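Long-range contact in ABC transporter periplasmic peptide-binding protein (Pseudoalteromonas, PDB 4QFP), which probably binds dipeptides in the periplasm and delivers them to an ABC transporter for uptake into the cell: residues F226-D231 / A238-V243. Numbering follows the deposited sequence.
Sequences FYKNAD and ALEQLV
Phe226 and Leu242 face each other as an antiparallel hydrogen-bonded pair where strand 223-228 runs beside strand 241-246, neighbours in the mixed sheet of this family 5 periplasmic binding protein. Two reciprocal backbone bonds close the pair, Phe226 N to Leu242 O and Leu242 N to Phe226 O, both 2.9 Å. The two side chains leave the same face of the sheet and cross at a slant, CB of Phe226 lying 3.9 Å from CB of Leu242. With Phe226 CG anti to its carbonyl carbon (chi1 -66°), the ring presents its edge to Leu242 CD1; both side chains touch Gln59 of helix 50-60, and Phe226 also meets Ile55 and Leu60. Tyr227 and Gln241, a non-hydrogen-bonded pair, emerge on the other face; Gln241 CG passes near Phe226 O, and its OE1 accepts a bond from Arg225. At the end of strand 223-228, Lys228 N bonds to Glu240 O at 2.9 Å, just before strand 241-246 begins. Lys228 then lays its aliphatic chain across the carboxylate of Glu240, CD lying 3.3 Å from OE1. Bent at chi3 (-61°), the chain ends in an ammonium group hydrogen-bonded to Val237 O. Lys228 NZ and Glu240 OE2 stay 4.4 Å apart, beyond a salt bridge, and one water spans them. It accepts from Lys228 NZ at 2.7 Å and donates to Glu240 OE2. A leucine in place of Lys228 would probably leave Val237 O and the water without this donor, and the Glu240 carboxylate without its nearby positive charge. At the root of the same side chain, Lys228 CB sits 2.9 Å from Leu239 O, a carbonyl oxygen buried here with no hydrogen-bond partner in the model.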
ATOM      1  N   PHE A 226       2.272 -16.943 -14.098  1.00 17.99           N
ATOM      2  CA  PHE A 226       0.838 -17.214 -13.977  1.00 19.26           C
ATOM      3  C   PHE A 226       0.338 -17.628 -15.356  1.00 22.09           C
ATOM      4  O   PHE A 226       0.940 -17.248 -16.369  1.00 18.21           O
ATOM      5  CB  PHE A 226       0.080 -15.936 -13.606  1.00 18.01           C
ATOM      6  CG  PHE A 226       0.399 -15.383 -12.248  1.00 17.13           C
ATOM      7  CD1 PHE A 226       1.008 -16.150 -11.282  1.00 20.02           C
ATOM      8  CD2 PHE A 226       0.058 -14.077 -11.934  1.00 16.70           C
ATOM      9  CE1 PHE A 226       1.274 -15.618 -10.020  1.00 19.39           C
ATOM     10  CE2 PHE A 226       0.332 -13.540 -10.671  1.00 18.22           C
ATOM     11  CZ  PHE A 226       0.936 -14.314  -9.723  1.00 16.03           C
ATOM     12  N   TYR A 227      -0.762 -18.382 -15.412  1.00 21.31           N
ATOM     13  CA  TYR A 227      -1.441 -18.598 -16.687  1.00 21.40           C
ATOM     14  C   TYR A 227      -2.936 -18.266 -16.590  1.00 24.27           C
ATOM     15  O   TYR A 227      -3.467 -18.113 -15.493  1.00 21.27           O
ATOM     16  CB  TYR A 227      -1.186 -20.007 -17.243  1.00 24.68           C
ATOM     17  CG  TYR A 227      -1.754 -21.142 -16.432  1.00 23.39           C
ATOM     18  CD1 TYR A 227      -1.093 -21.616 -15.310  1.00 24.75           C
ATOM     19  CD2 TYR A 227      -2.939 -21.771 -16.814  1.00 28.85           C
ATOM     20  CE1 TYR A 227      -1.601 -22.676 -14.570  1.00 27.32           C
ATOM     21  CE2 TYR A 227      -3.464 -22.834 -16.078  1.00 27.64           C
ATOM     22  CZ  TYR A 227      -2.791 -23.279 -14.955  1.00 29.46           C
ATOM     23  OH  TYR A 227      -3.298 -24.334 -14.216  1.00 33.86           O
ATOM     24  N   LYS A 228      -3.605 -18.121 -17.729  1.00 22.52           N
ATOM     25  CA  LYS A 228      -5.003 -17.708 -17.699  1.00 21.48           C
ATOM     26  C   LYS A 228      -5.881 -18.718 -16.983  1.00 22.85           C
ATOM     27  O   LYS A 228      -5.655 -19.927 -17.041  1.00 26.19           O
ATOM     28  CB  LYS A 228      -5.549 -17.456 -19.107  1.00 26.33           C
ATOM     29  CG  LYS A 228      -5.733 -18.708 -19.935  1.00 28.58           C
ATOM     30  CD  LYS A 228      -6.567 -18.427 -21.177  1.00 31.90           C
ATOM     31  CE  LYS A 228      -7.956 -17.933 -20.809  1.00 30.11           C
ATOM     32  NZ  LYS A 228      -8.779 -17.632 -22.019  1.00 33.37           N
ATOM     33  N   ASN A 229      -6.899 -18.200 -16.311  1.00 21.23           N
ATOM     34  CA  ASN A 229      -7.900 -19.020 -15.655  1.00 24.73           C
ATOM     35  C   ASN A 229      -9.029 -19.203 -16.657  1.00 26.03           C
ATOM     36  O   ASN A 229      -9.766 -18.262 -16.952  1.00 24.96           O
ATOM     37  CB  ASN A 229      -8.395 -18.310 -14.394  1.00 20.77           C
ATOM     38  CG  ASN A 229      -9.520 -19.053 -13.690  1.00 22.86           C
ATOM     39  OD1 ASN A 229      -9.798 -20.214 -13.982  1.00 24.43           O
ATOM     40  ND2 ASN A 229     -10.167 -18.377 -12.738  1.00 22.33           N
ATOM     41  N   ALA A 230      -9.143 -20.410 -17.198  1.00 27.52           N
ATOM     42  CA  ALA A 230     -10.091 -20.677 -18.271  1.00 27.56           C
ATOM     43  C   ALA A 230     -11.526 -20.631 -17.772  1.00 26.91           C
ATOM     44  O   ALA A 230     -12.463 -20.563 -18.567  1.00 28.13           O
ATOM     45  CB  ALA A 230      -9.790 -22.030 -18.916  1.00 25.24           C
ATOM     46  N   ASP A 231     -11.696 -20.663 -16.455  1.00 25.65           N
ATOM     47  CA  ASP A 231     -13.031 -20.675 -15.855  1.00 25.54           C
ATOM     48  C   ASP A 231     -13.349 -19.386 -15.104  1.00 24.63           C
ATOM     49  O   ASP A 231     -14.210 -19.370 -14.218  1.00 26.03           O
ATOM     50  CB  ASP A 231     -13.175 -21.863 -14.904  1.00 24.98           C
ATOM     51  CG  ASP A 231     -13.097 -23.194 -15.619  1.00 28.18           C
ATOM     52  OD1 ASP A 231     -13.618 -23.295 -16.752  1.00 30.97           O
ATOM     53  OD2 ASP A 231     -12.505 -24.139 -15.054  1.00 30.79           O
ATOM     54  N   ALA A 238      -7.944 -12.723 -21.665  1.00 28.83           N
ATOM     55  CA  ALA A 238      -7.265 -12.585 -22.946  1.00 28.13           C
ATOM     56  C   ALA A 238      -5.902 -13.271 -22.948  1.00 28.84           C
ATOM     57  O   ALA A 238      -5.639 -14.134 -23.781  1.00 29.28           O
ATOM     58  CB  ALA A 238      -7.128 -11.111 -23.321  1.00 27.16           C
ATOM     59  N   LEU A 239      -5.040 -12.889 -22.014  1.00 28.09           N
ATOM     60  CA  LEU A 239      -3.680 -13.402 -21.990  1.00 25.41           C
ATOM     61  C   LEU A 239      -3.621 -14.841 -21.520  1.00 28.74           C
ATOM     62  O   LEU A 239      -4.308 -15.223 -20.574  1.00 28.45           O
ATOM     63  CB  LEU A 239      -2.796 -12.534 -21.101  1.00 28.52           C
ATOM     64  CG  LEU A 239      -2.547 -11.115 -21.601  1.00 29.52           C
ATOM     65  CD1 LEU A 239      -1.935 -10.276 -20.486  1.00 25.95           C
ATOM     66  CD2 LEU A 239      -1.656 -11.143 -22.836  1.00 23.83           C
ATOM     67  N   GLU A 240      -2.786 -15.627 -22.193  1.00 25.20           N
ATOM     68  CA  GLU A 240      -2.566 -17.024 -21.851  1.00 29.50           C
ATOM     69  C   GLU A 240      -1.538 -17.147 -20.742  1.00 26.38           C
ATOM     70  O   GLU A 240      -1.614 -18.037 -19.895  1.00 25.06           O
ATOM     71  CB  GLU A 240      -2.045 -17.783 -23.072  1.00 31.10           C
ATOM     72  CG  GLU A 240      -3.071 -18.003 -24.163  1.00 30.51           C
ATOM     73  CD  GLU A 240      -4.170 -18.955 -23.732  1.00 38.36           C
ATOM     74  OE1 GLU A 240      -3.957 -19.728 -22.765  1.00 38.79           O
ATOM     75  OE2 GLU A 240      -5.249 -18.931 -24.366  1.00 41.52           O
ATOM     76  N   GLN A 241      -0.559 -16.256 -20.767  1.00 25.35           N
ATOM     77  CA  GLN A 241       0.546 -16.350 -19.836  1.00 25.88           C
ATOM     78  C   GLN A 241       1.033 -14.992 -19.349  1.00 24.31           C
ATOM     79  O   GLN A 241       1.234 -14.068 -20.137  1.00 22.65           O
ATOM     80  CB  GLN A 241       1.702 -17.119 -20.467  1.00 25.04           C
ATOM     81  CG  GLN A 241       2.920 -17.208 -19.567  1.00 33.04           C
ATOM     82  CD  GLN A 241       3.843 -18.354 -19.952  1.00 39.62           C
ATOM     83  OE1 GLN A 241       4.801 -18.664 -19.238  1.00 40.89           O
ATOM     84  NE2 GLN A 241       3.553 -18.994 -21.083  1.00 34.98           N
ATOM     85  N   LEU A 242       1.223 -14.891 -18.038  1.00 25.01           N
ATOM     86  CA  LEU A 242       1.775 -13.700 -17.414  1.00 19.75           C
ATOM     87  C   LEU A 242       3.108 -14.054 -16.771  1.00 22.59           C
ATOM     88  O   LEU A 242       3.174 -14.974 -15.960  1.00 20.54           O
ATOM     89  CB  LEU A 242       0.814 -13.215 -16.333  1.00 20.96           C
ATOM     90  CG  LEU A 242       0.254 -11.807 -16.396  1.00 25.58           C
ATOM     91  CD1 LEU A 242      -0.646 -11.570 -15.181  1.00 21.89           C
ATOM     92  CD2 LEU A 242       1.392 -10.791 -16.446  1.00 23.73           C
ATOM     93  N   VAL A 243       4.177 -13.345 -17.138  1.00 16.75           N
ATOM     94  CA  VAL A 243       5.463 -13.545 -16.481  1.00 20.35           C
ATOM     95  C   VAL A 243       5.964 -12.261 -15.843  1.00 19.79           C
ATOM     96  O   VAL A 243       6.070 -11.227 -16.511  1.00 17.70           O
ATOM     97  CB  VAL A 243       6.544 -14.046 -17.445  1.00 18.71           C
ATOM     98  CG1 VAL A 243       7.890 -14.102 -16.726  1.00 21.78           C
ATOM     99  CG2 VAL A 243       6.176 -15.423 -17.994  1.00 25.69           C
TER
HETATM  100  O   HOH W   1      -7.809 -18.759 -24.295  1.00 39.62           O